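Local coordinates for GGDEF and EAL domain-containing protein (Vibrio cholerae O1 str. 2010EL-1786, PDB 6PWJ) that probably takes part in cyclic di-GMP signalling, joining a GGDEF domain to an EAL domain that holds a bound magnesium ion, at residues R28-S33 / D357-H362; R14-L19 / D366-F371; L269-A274 / N299-E304. All coordinates share one frame; numbering follows the deposited sequence.

Contact 1 (R28-S33 / D357-H362); sequences RAYYMS and DYLFTH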
loop_
_atom_site.group_PDB
_atom_site.type_symbol
_atom_site.label_atom_id
_atom_site.label_comp_id
_atom_site.label_asym_id
_atom_site.label_seq_id
_atom_site.Cartn_x
_atom_site.Cartn_y
_atom_site.Cartn_z
ATOM N N ARG A 28 -13.556 0.041 -11.621
ATOM C CA ARG A 28 -12.641 0.377 -12.707
ATOM C C ARG A 28 -11.679 1.484 -12.297
ATOM O O ARG A 28 -10.473 1.398 -12.561
ATOM C CB ARG A 28 -13.438 0.782 -13.949
ATOM C CG ARG A 28 -12.602 1.290 -15.114
ATOM C CD ARG A 28 -11.793 0.180 -15.770
ATOM N NE ARG A 28 -11.203 0.623 -17.032
ATOM C CZ ARG A 28 -10.345 -0.093 -17.752
ATOM N NH1 ARG A 28 -9.966 -1.293 -17.335
ATOM N NH2 ARG A 28 -9.863 0.393 -18.888
ATOM N N ALA A 29 -12.189 2.532 -11.646
ATOM C CA ALA A 29 -11.324 3.629 -11.223
ATOM C C ALA A 29 -10.323 3.167 -10.171
ATOM O O ALA A 29 -9.146 3.546 -10.218
ATOM C CB ALA A 29 -12.166 4.789 -10.693
ATOM N N TYR A 30 -10.772 2.356 -9.212
ATOM C CA TYR A 30 -9.863 1.786 -8.222
ATOM C C TYR A 30 -8.701 1.070 -8.898
ATOM O O TYR A 30 -7.532 1.314 -8.580
ATOM C CB TYR A 30 -10.635 0.836 -7.303
ATOM C CG TYR A 30 -9.775 -0.087 -6.467
ATOM C CD1 TYR A 30 -9.351 -1.313 -6.967
ATOM C CD2 TYR A 30 -9.406 0.257 -5.173
ATOM C CE1 TYR A 30 -8.573 -2.164 -6.208
ATOM C CE2 TYR A 30 -8.628 -0.591 -4.404
ATOM C CZ TYR A 30 -8.215 -1.799 -4.927
ATOM O OH TYR A 30 -7.440 -2.647 -4.168
ATOM N N TYR A 31 -9.010 0.180 -9.845
ATOM C CA TYR A 31 -7.961 -0.520 -10.577
ATOM C C TYR A 31 -7.050 0.459 -11.307
ATOM O O TYR A 31 -5.829 0.271 -11.346
ATOM C CB TYR A 31 -8.587 -1.511 -11.559
ATOM C CG TYR A 31 -7.593 -2.230 -12.440
ATOM C CD1 TYR A 31 -6.852 -3.298 -11.956
ATOM C CD2 TYR A 31 -7.405 -1.847 -13.761
ATOM C CE1 TYR A 31 -5.946 -3.962 -12.760
ATOM C CE2 TYR A 31 -6.502 -2.504 -14.573
ATOM C CZ TYR A 31 -5.775 -3.561 -14.067
ATOM O OH TYR A 31 -4.874 -4.218 -14.873
ATOM N N MET A 32 -7.626 1.515 -11.885
ATOM C CA MET A 32 -6.820 2.495 -12.604
ATOM C C MET A 32 -5.912 3.266 -11.655
ATOM O O MET A 32 -4.740 3.509 -11.966
ATOM C CB MET A 32 -7.726 3.453 -13.375
ATOM C CG MET A 32 -7.088 4.040 -14.618
ATOM S SD MET A 32 -6.580 2.756 -15.776
ATOM C CE MET A 32 -8.106 1.840 -15.967
ATOM N N SER A 33 -6.436 3.661 -10.493
ATOM C CA SER A 33 -5.624 4.385 -9.522
ATOM C C SER A 33 -4.557 3.482 -8.915
ATOM O O SER A 33 -3.397 3.885 -8.783
ATOM C CB SER A 33 -6.516 4.976 -8.432
ATOM O OG SER A 33 -5.748 5.683 -7.476
ATOM N N ASP A 357 -3.797 7.132 2.140
ATOM C CA ASP A 357 -3.252 6.261 1.113
ATOM C C ASP A 357 -3.296 6.948 -0.249
ATOM O O ASP A 357 -4.093 7.857 -0.495
ATOM C CB ASP A 357 -4.024 4.943 1.065
ATOM C CG ASP A 357 -3.488 3.988 0.017
ATOM O OD1 ASP A 357 -2.440 3.355 0.269
ATOM O OD2 ASP A 357 -4.113 3.872 -1.058
ATOM N N TYR A 358 -2.413 6.494 -1.142
ATOM C CA TYR A 358 -2.344 7.052 -2.486
ATOM C C TYR A 358 -3.700 7.049 -3.177
ATOM O O TYR A 358 -3.984 7.934 -3.992
ATOM C CB TYR A 358 -1.325 6.266 -3.313
ATOM C CG TYR A 358 -1.175 6.719 -4.749
ATOM C CD1 TYR A 358 -2.045 6.271 -5.736
ATOM C CD2 TYR A 358 -0.147 7.574 -5.121
ATOM C CE1 TYR A 358 -1.905 6.677 -7.048
ATOM C CE2 TYR A 358 0.001 7.985 -6.431
ATOM C CZ TYR A 358 -0.880 7.532 -7.392
ATOM O OH TYR A 358 -0.735 7.936 -8.698
ATOM N N LEU A 359 -4.553 6.070 -2.860
ATOM C CA LEU A 359 -5.803 5.906 -3.599
ATOM C C LEU A 359 -6.699 7.132 -3.467
ATOM O O LEU A 359 -7.292 7.585 -4.453
ATOM C CB LEU A 359 -6.535 4.656 -3.113
ATOM C CG LEU A 359 -7.911 4.389 -3.728
ATOM C CD1 LEU A 359 -7.790 4.086 -5.213
ATOM C CD2 LEU A 359 -8.616 3.257 -2.999
ATOM N N PHE A 360 -6.810 7.680 -2.262
ATOM C CA PHE A 360 -7.754 8.752 -1.979
ATOM C C PHE A 360 -7.177 10.136 -2.233
ATOM O O PHE A 360 -7.842 11.134 -1.940
ATOM C CB PHE A 360 -8.237 8.653 -0.532
ATOM C CG PHE A 360 -8.603 7.262 -0.115
ATOM C CD1 PHE A 360 -9.846 6.737 -0.425
ATOM C CD2 PHE A 360 -7.701 6.475 0.580
ATOM C CE1 PHE A 360 -10.184 5.454 -0.046
ATOM C CE2 PHE A 360 -8.035 5.192 0.961
ATOM C CZ PHE A 360 -9.279 4.681 0.647
ATOM N N THR A 361 -5.960 10.220 -2.771
ATOM C CA THR A 361 -5.300 11.496 -3.000
ATOM C C THR A 361 -4.979 11.777 -4.460
ATOM O O THR A 361 -4.805 12.948 -4.816
ATOM C CB THR A 361 -4.001 11.579 -2.183
ATOM O OG1 THR A 361 -4.318 11.758 -0.796
ATOM C CG2 THR A 361 -3.143 12.738 -2.655
ATOM N N HIS A 362 -4.909 10.759 -5.310
ATOM C CA HIS A 362 -4.549 10.936 -6.708
ATOM C C HIS A 362 -5.675 10.457 -7.614
ATOM O O HIS A 362 -6.528 9.658 -7.217
ATOM C CB HIS A 362 -3.255 10.183 -7.046
ATOM C CG HIS A 362 -2.090 10.578 -6.195
ATOM N ND1 HIS A 362 -1.946 10.159 -4.891
ATOM C CD2 HIS A 362 -1.018 11.363 -6.459
ATOM C CE1 HIS A 362 -0.834 10.665 -4.388
ATOM N NE2 HIS A 362 -0.252 11.398 -5.320
#
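With chi1 of L359 at 176°, CG swings beside the residue's own carbonyl carbon and the leucine fork opens toward helix 28-41, one methyl going to S33 and the other to Y30. S33 answers with OG likewise trans to its backbone N (chi1 180°), which sends the hydroxyl out from the helix; its OG lies 3.4 Å from L359 CD1, and its CB is close to the same methyl. The second methyl, L359 CD2, meets Y30 at the ring edge, near the ring plane, 3.8 Å from CD2 of the tyrosine, and the two side chains cross at about a right angle. Next to this patch, Y358 brings its ring obliquely to the backbone of S33, with CE1 3.6 Å from S33 O. The two segments therefore meet by van der Waals contact, without a polar bond between them.

The loop presents these groups in a shape fixed from within. L359 N donates to D357 OD2 at 2.9 Å, an Asx turn in which the donor stands above the carboxylate plane. H362 ND1 binds Y358 O at 3.1 Å, in the carbonyl plane and on a lone pair, while the imidazole face lies against Y358 CE2. Since Y358 O also accepts from the backbone N of T361 and H362, three bonds grip it, and the imidazole is further held through NE2 by R391 O. The phenol OH of Y358 bonds to H363.

Seen within the fold, the contact docks a helix of the GGDEF domain on the loop between strand 353-356 and helix 367-381 of the EAL domain. Y31 packs against strand 88-91 and helix 148-164, while L359 and F360 rest on helix 3-18.

Contact 2 (R14-L19 / D366-F371); sequences RERAYL and DERQKF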
loop_
_atom_site.group_PDB
_atom_site.type_symbol
_atom_site.label_atom_id
_atom_site.label_comp_id
_atom_site.label_asym_id
_atom_site.label_seq_id
_atom_site.Cartn_x
_atom_site.Cartn_y
_atom_site.Cartn_z
ATOM N N ARG A 14 -16.561 6.009 0.463
ATOM C CA ARG A 14 -15.444 5.215 -0.037
ATOM C C ARG A 14 -15.934 3.979 -0.778
ATOM O O ARG A 14 -15.344 3.572 -1.785
ATOM C CB ARG A 14 -14.522 4.821 1.117
ATOM C CG ARG A 14 -13.368 3.918 0.707
ATOM C CD ARG A 14 -12.518 3.538 1.907
ATOM N NE ARG A 14 -13.308 2.889 2.949
ATOM C CZ ARG A 14 -12.812 2.466 4.107
ATOM N NH1 ARG A 14 -11.523 2.622 4.374
ATOM N NH2 ARG A 14 -13.605 1.887 4.997
ATOM N N GLU A 15 -17.018 3.366 -0.296
ATOM C CA GLU A 15 -17.528 2.160 -0.937
ATOM C C GLU A 15 -18.197 2.481 -2.268
ATOM O O GLU A 15 -18.029 1.744 -3.246
ATOM C CB GLU A 15 -18.501 1.446 0.001
ATOM C CG GLU A 15 -19.073 0.153 -0.553
ATOM C CD GLU A 15 -19.675 -0.720 0.530
ATOM O OE1 GLU A 15 -19.199 -0.647 1.683
ATOM O OE2 GLU A 15 -20.625 -1.474 0.232
ATOM N N ARG A 16 -18.953 3.579 -2.326
ATOM C CA ARG A 16 -19.634 3.942 -3.564
ATOM C C ARG A 16 -18.660 4.460 -4.615
ATOM O O ARG A 16 -18.929 4.345 -5.815
ATOM C CB ARG A 16 -20.712 4.987 -3.276
ATOM C CG ARG A 16 -21.546 5.387 -4.484
ATOM C CD ARG A 16 -22.442 4.246 -4.945
ATOM N NE ARG A 16 -23.387 4.674 -5.973
ATOM C CZ ARG A 16 -24.593 5.168 -5.716
ATOM N NH1 ARG A 16 -25.004 5.296 -4.462
ATOM N NH2 ARG A 16 -25.388 5.534 -6.712
ATOM N N ALA A 17 -17.528 5.019 -4.190
ATOM C CA ALA A 17 -16.604 5.653 -5.120
ATOM C C ALA A 17 -15.541 4.706 -5.657
ATOM O O ALA A 17 -15.031 4.927 -6.762
ATOM C CB ALA A 17 -15.918 6.847 -4.448
ATOM N N TYR A 18 -15.190 3.655 -4.913
ATOM C CA TYR A 18 -14.066 2.810 -5.290
ATOM C C TYR A 18 -14.380 1.321 -5.347
ATOM O O TYR A 18 -13.509 0.544 -5.753
ATOM C CB TYR A 18 -12.886 3.034 -4.331
ATOM C CG TYR A 18 -12.315 4.431 -4.378
ATOM C CD1 TYR A 18 -12.619 5.361 -3.393
ATOM C CD2 TYR A 18 -11.476 4.825 -5.413
ATOM C CE1 TYR A 18 -12.101 6.641 -3.434
ATOM C CE2 TYR A 18 -10.953 6.103 -5.462
ATOM C CZ TYR A 18 -11.270 7.007 -4.469
ATOM O OH TYR A 18 -10.755 8.282 -4.507
ATOM N N LEU A 19 -15.580 0.898 -4.963
ATOM C CA LEU A 19 -15.925 -0.515 -4.929
ATOM C C LEU A 19 -17.065 -0.811 -5.893
ATOM O O LEU A 19 -17.996 -0.012 -6.039
ATOM C CB LEU A 19 -16.312 -0.957 -3.514
ATOM C CG LEU A 19 -15.183 -0.976 -2.482
ATOM C CD1 LEU A 19 -15.667 -1.586 -1.178
ATOM C CD2 LEU A 19 -13.982 -1.737 -3.018
ATOM N N ASP A 366 -13.455 11.713 -10.724
ATOM C CA ASP A 366 -14.895 11.535 -10.622
ATOM C C ASP A 366 -15.454 12.342 -9.456
ATOM O O ASP A 366 -14.733 12.739 -8.538
ATOM C CB ASP A 366 -15.249 10.053 -10.460
ATOM C CG ASP A 366 -14.864 9.231 -11.675
ATOM O OD1 ASP A 366 -15.149 9.675 -12.806
ATOM O OD2 ASP A 366 -14.266 8.148 -11.500
ATOM N N GLU A 367 -16.766 12.576 -9.508
ATOM C CA GLU A 367 -17.415 13.413 -8.502
ATOM C C GLU A 367 -17.281 12.810 -7.110
ATOM O O GLU A 367 -16.958 13.512 -6.144
ATOM C CB GLU A 367 -18.887 13.610 -8.863
ATOM C CG GLU A 367 -19.119 14.149 -10.264
ATOM C CD GLU A 367 -18.686 15.593 -10.410
ATOM O OE1 GLU A 367 -18.672 16.314 -9.390
ATOM O OE2 GLU A 367 -18.357 16.007 -11.543
ATOM N N ARG A 368 -17.526 11.504 -6.987
ATOM C CA ARG A 368 -17.592 10.876 -5.672
ATOM C C ARG A 368 -16.222 10.708 -5.029
ATOM O O ARG A 368 -16.143 10.556 -3.805
ATOM C CB ARG A 368 -18.287 9.519 -5.778
ATOM C CG ARG A 368 -19.650 9.582 -6.445
ATOM C CD ARG A 368 -20.243 8.195 -6.634
ATOM N NE ARG A 368 -21.546 8.248 -7.287
ATOM C CZ ARG A 368 -22.696 8.414 -6.643
ATOM N NH1 ARG A 368 -22.707 8.543 -5.323
ATOM N NH2 ARG A 368 -23.838 8.453 -7.317
ATOM N N GLN A 369 -15.144 10.728 -5.817
ATOM C CA GLN A 369 -13.813 10.584 -5.238
ATOM C C GLN A 369 -13.469 11.768 -4.342
ATOM O O GLN A 369 -12.847 11.596 -3.287
ATOM C CB GLN A 369 -12.769 10.429 -6.344
ATOM C CG GLN A 369 -12.917 9.168 -7.177
ATOM C CD GLN A 369 -11.859 9.066 -8.258
ATOM O OE1 GLN A 369 -12.156 9.189 -9.446
ATOM N NE2 GLN A 369 -10.615 8.843 -7.850
ATOM N N LYS A 370 -13.864 12.977 -4.746
ATOM C CA LYS A 370 -13.563 14.157 -3.945
ATOM C C LYS A 370 -14.338 14.143 -2.634
ATOM O O LYS A 370 -13.796 14.496 -1.580
ATOM C CB LYS A 370 -13.867 15.421 -4.746
ATOM C CG LYS A 370 -13.249 15.423 -6.136
ATOM C CD LYS A 370 -13.605 16.681 -6.910
ATOM C CE LYS A 370 -13.103 16.601 -8.343
ATOM N NZ LYS A 370 -13.402 17.844 -9.106
ATOM N N PHE A 371 -15.610 13.737 -2.679
ATOM C CA PHE A 371 -16.385 13.613 -1.449
ATOM C C PHE A 371 -15.736 12.623 -0.491
ATOM O O PHE A 371 -15.649 12.879 0.716
ATOM C CB PHE A 371 -17.817 13.185 -1.773
ATOM C CG PHE A 371 -18.534 14.120 -2.701
ATOM C CD1 PHE A 371 -18.315 15.486 -2.641
ATOM C CD2 PHE A 371 -19.429 13.632 -3.638
ATOM C CE1 PHE A 371 -18.977 16.348 -3.496
ATOM C CE2 PHE A 371 -20.094 14.487 -4.495
ATOM C CZ PHE A 371 -19.868 15.846 -4.425
#
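An antiparallel helix pair forms this contact: the end of helix 3-18 runs against the start of helix 367-381, the local axes 8.6 Å apart at closest and 149° between their directions. A17 stands at the closest backbone approach, its CB 3.8 Å from R368 CB and also against R368 O, so a small residue lets the helices come near. On the solvent side the guanidinium groups of R16 and R368 lie flat on one another, centres 3.9 Å apart and planes 19° from parallel. CG of R16, anti to the backbone N, sits beside R368 NH1, and a chi2 bend (69°) turns the guanidinium over its partner; two like charges meet face to face. On the buried side Q369 passes Y18 at about a right angle, its CB and CG against the phenol oxygen. Q369 NE2 gives Y18 OH a weak hydrogen bond of 3.4 Å, and its stronger partner is H363 O. The other amide atom, Q369 OE1, accepts from D366 N at 3.1 Å, tying the amide to the helix start. Further in, the Y18 ring meets F360 edge-to-face, R14 bonds to G337 O and Q341 O, and A17 O holds N27 ahead of helix 28-41.

Contact 3 (L269-A274 / N299-E304); sequences LAINIA and NLLHFE. With MG (magnesium ion), chain C.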
loop_
_atom_site.group_PDB
_atom_site.type_symbol
_atom_site.label_atom_id
_atom_site.label_comp_id
_atom_site.label_asym_id
_atom_site.label_seq_id
_atom_site.Cartn_x
_atom_site.Cartn_y
_atom_site.Cartn_z
ATOM N N LEU A 269 11.079 13.006 13.138
ATOM C CA LEU A 269 11.378 12.088 12.047
ATOM C C LEU A 269 10.378 10.941 12.057
ATOM O O LEU A 269 10.173 10.297 13.092
ATOM C CB LEU A 269 12.806 11.554 12.161
ATOM C CG LEU A 269 13.905 12.617 12.108
ATOM C CD1 LEU A 269 15.283 11.976 12.161
ATOM C CD2 LEU A 269 13.756 13.480 10.863
ATOM N N ALA A 270 9.763 10.688 10.905
ATOM C CA ALA A 270 8.778 9.624 10.766
ATOM C C ALA A 270 9.469 8.359 10.269
ATOM O O ALA A 270 10.133 8.377 9.226
ATOM C CB ALA A 270 7.661 10.039 9.808
ATOM N N ILE A 271 9.312 7.269 11.014
ATOM C CA ILE A 271 9.906 5.980 10.678
ATOM C C ILE A 271 8.783 5.007 10.354
ATOM O O ILE A 271 7.861 4.824 11.158
ATOM C CB ILE A 271 10.780 5.447 11.826
ATOM C CG1 ILE A 271 11.836 6.481 12.216
ATOM C CG2 ILE A 271 11.436 4.134 11.427
ATOM C CD1 ILE A 271 12.643 6.095 13.436
ATOM N N ASN A 272 8.856 4.389 9.179
ATOM C CA ASN A 272 7.878 3.381 8.789
ATOM C C ASN A 272 8.187 2.075 9.508
ATOM O O ASN A 272 9.296 1.542 9.397
ATOM C CB ASN A 272 7.887 3.178 7.275
ATOM C CG ASN A 272 7.402 4.399 6.520
ATOM O OD1 ASN A 272 6.211 4.707 6.513
ATOM N ND2 ASN A 272 8.325 5.095 5.868
ATOM N N ILE A 273 7.211 1.561 10.249
ATOM C CA ILE A 273 7.356 0.320 10.999
ATOM C C ILE A 273 6.612 -0.781 10.259
ATOM O O ILE A 273 5.421 -0.639 9.949
ATOM C CB ILE A 273 6.833 0.470 12.437
ATOM C CG1 ILE A 273 7.592 1.583 13.163
ATOM C CG2 ILE A 273 6.961 -0.846 13.190
ATOM C CD1 ILE A 273 9.082 1.330 13.289
ATOM N N ALA A 274 7.310 -1.877 9.969
ATOM C CA ALA A 274 6.729 -2.952 9.181
ATOM C C ALA A 274 5.630 -3.669 9.956
ATOM O O ALA A 274 5.669 -3.778 11.184
ATOM C CB ALA A 274 7.808 -3.950 8.761
ATOM N N ASN A 299 11.028 12.809 21.755
ATOM C CA ASN A 299 10.056 13.830 21.380
ATOM C C ASN A 299 10.032 14.054 19.874
ATOM O O ASN A 299 9.008 14.478 19.325
ATOM C CB ASN A 299 10.368 15.139 22.105
ATOM C CG ASN A 299 9.320 16.207 21.860
ATOM O OD1 ASN A 299 8.121 15.927 21.855
ATOM N ND2 ASN A 299 9.769 17.439 21.646
ATOM N N LEU A 300 11.142 13.777 19.191
ATOM C CA LEU A 300 11.262 13.984 17.755
ATOM C C LEU A 300 11.094 12.693 16.960
ATOM O O LEU A 300 11.589 12.598 15.833
ATOM C CB LEU A 300 12.610 14.629 17.430
ATOM C CG LEU A 300 12.910 15.971 18.100
ATOM C CD1 LEU A 300 14.321 16.427 17.766
ATOM C CD2 LEU A 300 11.893 17.019 17.678
ATOM N N LEU A 301 10.404 11.702 17.520
ATOM C CA LEU A 301 10.219 10.407 16.878
ATOM C C LEU A 301 8.750 10.217 16.524
ATOM O O LEU A 301 7.884 10.267 17.404
ATOM C CB LEU A 301 10.701 9.273 17.782
ATOM C CG LEU A 301 12.215 9.072 17.877
ATOM C CD1 LEU A 301 12.551 8.004 18.904
ATOM C CD2 LEU A 301 12.787 8.704 16.516
ATOM N N HIS A 302 8.479 10.003 15.239
ATOM C CA HIS A 302 7.155 9.639 14.748
ATOM C C HIS A 302 7.234 8.236 14.164
ATOM O O HIS A 302 8.039 7.980 13.261
ATOM C CB HIS A 302 6.660 10.631 13.695
ATOM C CG HIS A 302 6.123 11.907 14.268
ATOM N ND1 HIS A 302 5.471 12.848 13.500
ATOM C CD2 HIS A 302 6.140 12.397 15.530
ATOM C CE1 HIS A 302 5.110 13.863 14.264
ATOM N NE2 HIS A 302 5.503 13.615 15.501
ATOM N N PHE A 303 6.406 7.331 14.677
ATOM C CA PHE A 303 6.376 5.946 14.220
ATOM C C PHE A 303 5.168 5.761 13.309
ATOM O O PHE A 303 4.020 5.848 13.758
ATOM C CB PHE A 303 6.341 4.982 15.404
ATOM C CG PHE A 303 7.651 4.880 16.131
ATOM C CD1 PHE A 303 8.678 4.102 15.621
ATOM C CD2 PHE A 303 7.860 5.566 17.315
ATOM C CE1 PHE A 303 9.888 4.008 16.281
ATOM C CE2 PHE A 303 9.069 5.475 17.981
ATOM C CZ PHE A 303 10.083 4.693 17.462
ATOM N N GLU A 304 5.433 5.506 12.030
ATOM C CA GLU A 304 4.393 5.414 11.012
ATOM C C GLU A 304 3.908 3.971 10.941
ATOM O O GLU A 304 4.605 3.098 10.414
ATOM C CB GLU A 304 4.926 5.890 9.664
ATOM C CG GLU A 304 3.876 6.511 8.763
ATOM C CD GLU A 304 4.463 7.528 7.804
ATOM O OE1 GLU A 304 4.908 7.132 6.705
ATOM O OE2 GLU A 304 4.490 8.725 8.157
HETATM MG MG MG C . 5.265 5.882 5.109
HETATM O O HOH W 1 3.919 6.833 3.877
HETATM O O HOH W 2 5.209 5.021 3.265
#
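E304 carries the contact with N272 on to the metal, atom by atom. Its CB leaves the strand 3.5 Å from I271 O, and CG continues past the side-chain oxygen of N272, the chain running extended beyond it. At CD the carboxylate divides. OE1 binds the magnesium ion at 2.1 Å, whereas OE2 lies 3.8 Å from A270 CB and forms a salt bridge with K355. The metal on one oxygen and the lysine on the other hold both ends of the carboxylate and so fix its rotation. N272 runs alongside and points the same way, its OD1 also 2.1 Å from the magnesium; OD1 and E304 OE1, 2.8 Å apart, are not hydrogen-bonded, since both bind the ion. Two waters lie roughly opposite these oxygens across the metal, and E218 and D334 complete a six-coordinate shell.

The backbones put both ligands at the same level. Strands 269-272 and 301-304 run parallel in register, N272 beside E304, and five backbone hydrogen bonds join the segments. I271 takes part with both its polar atoms, its N bound to H302 O at 2.7 Å and its O accepting from E304 N. On the face away from the metal, I271 CD1 touches L301 CD2 at 4.0 Å, and I273 CD1 comes to the edge of the F303 ring, 3.6 Å from F303 CD1. Helices 245-261 and 281-292 cover this hydrophobic face.

Strand, intervening helices and parallel strand make a beta-alpha-beta unit of the EAL domain's barrel-like fold. Acidic and amide ligands on neighbouring parallel strands around a magnesium ion are typical of the EAL metal site, which in active relatives serves cyclic di-GMP hydrolysis.

Contacts 1 and 2 form one continuous interface between the GGDEF and EAL portions: their centres lie 10 Å apart, and Y18 of contact 2 touches Y30, L359 and F360 of contact 1. Helices 3-18 and 28-41, consecutive in the chain, thus grip the neighbouring pieces of the EAL domain, loop 357-362 and helix 367-381. Contact 1 is buried and held by van der Waals contact, while contact 2 passes from a buried tyrosine and glutamine to stacked arginines at the surface. Contact 3 stands apart, its centre 25 and 30 Å from theirs, inside the EAL domain; there regular backbone hydrogen bonding and metal coordination are added to apolar packing on the sheet face away from the metal.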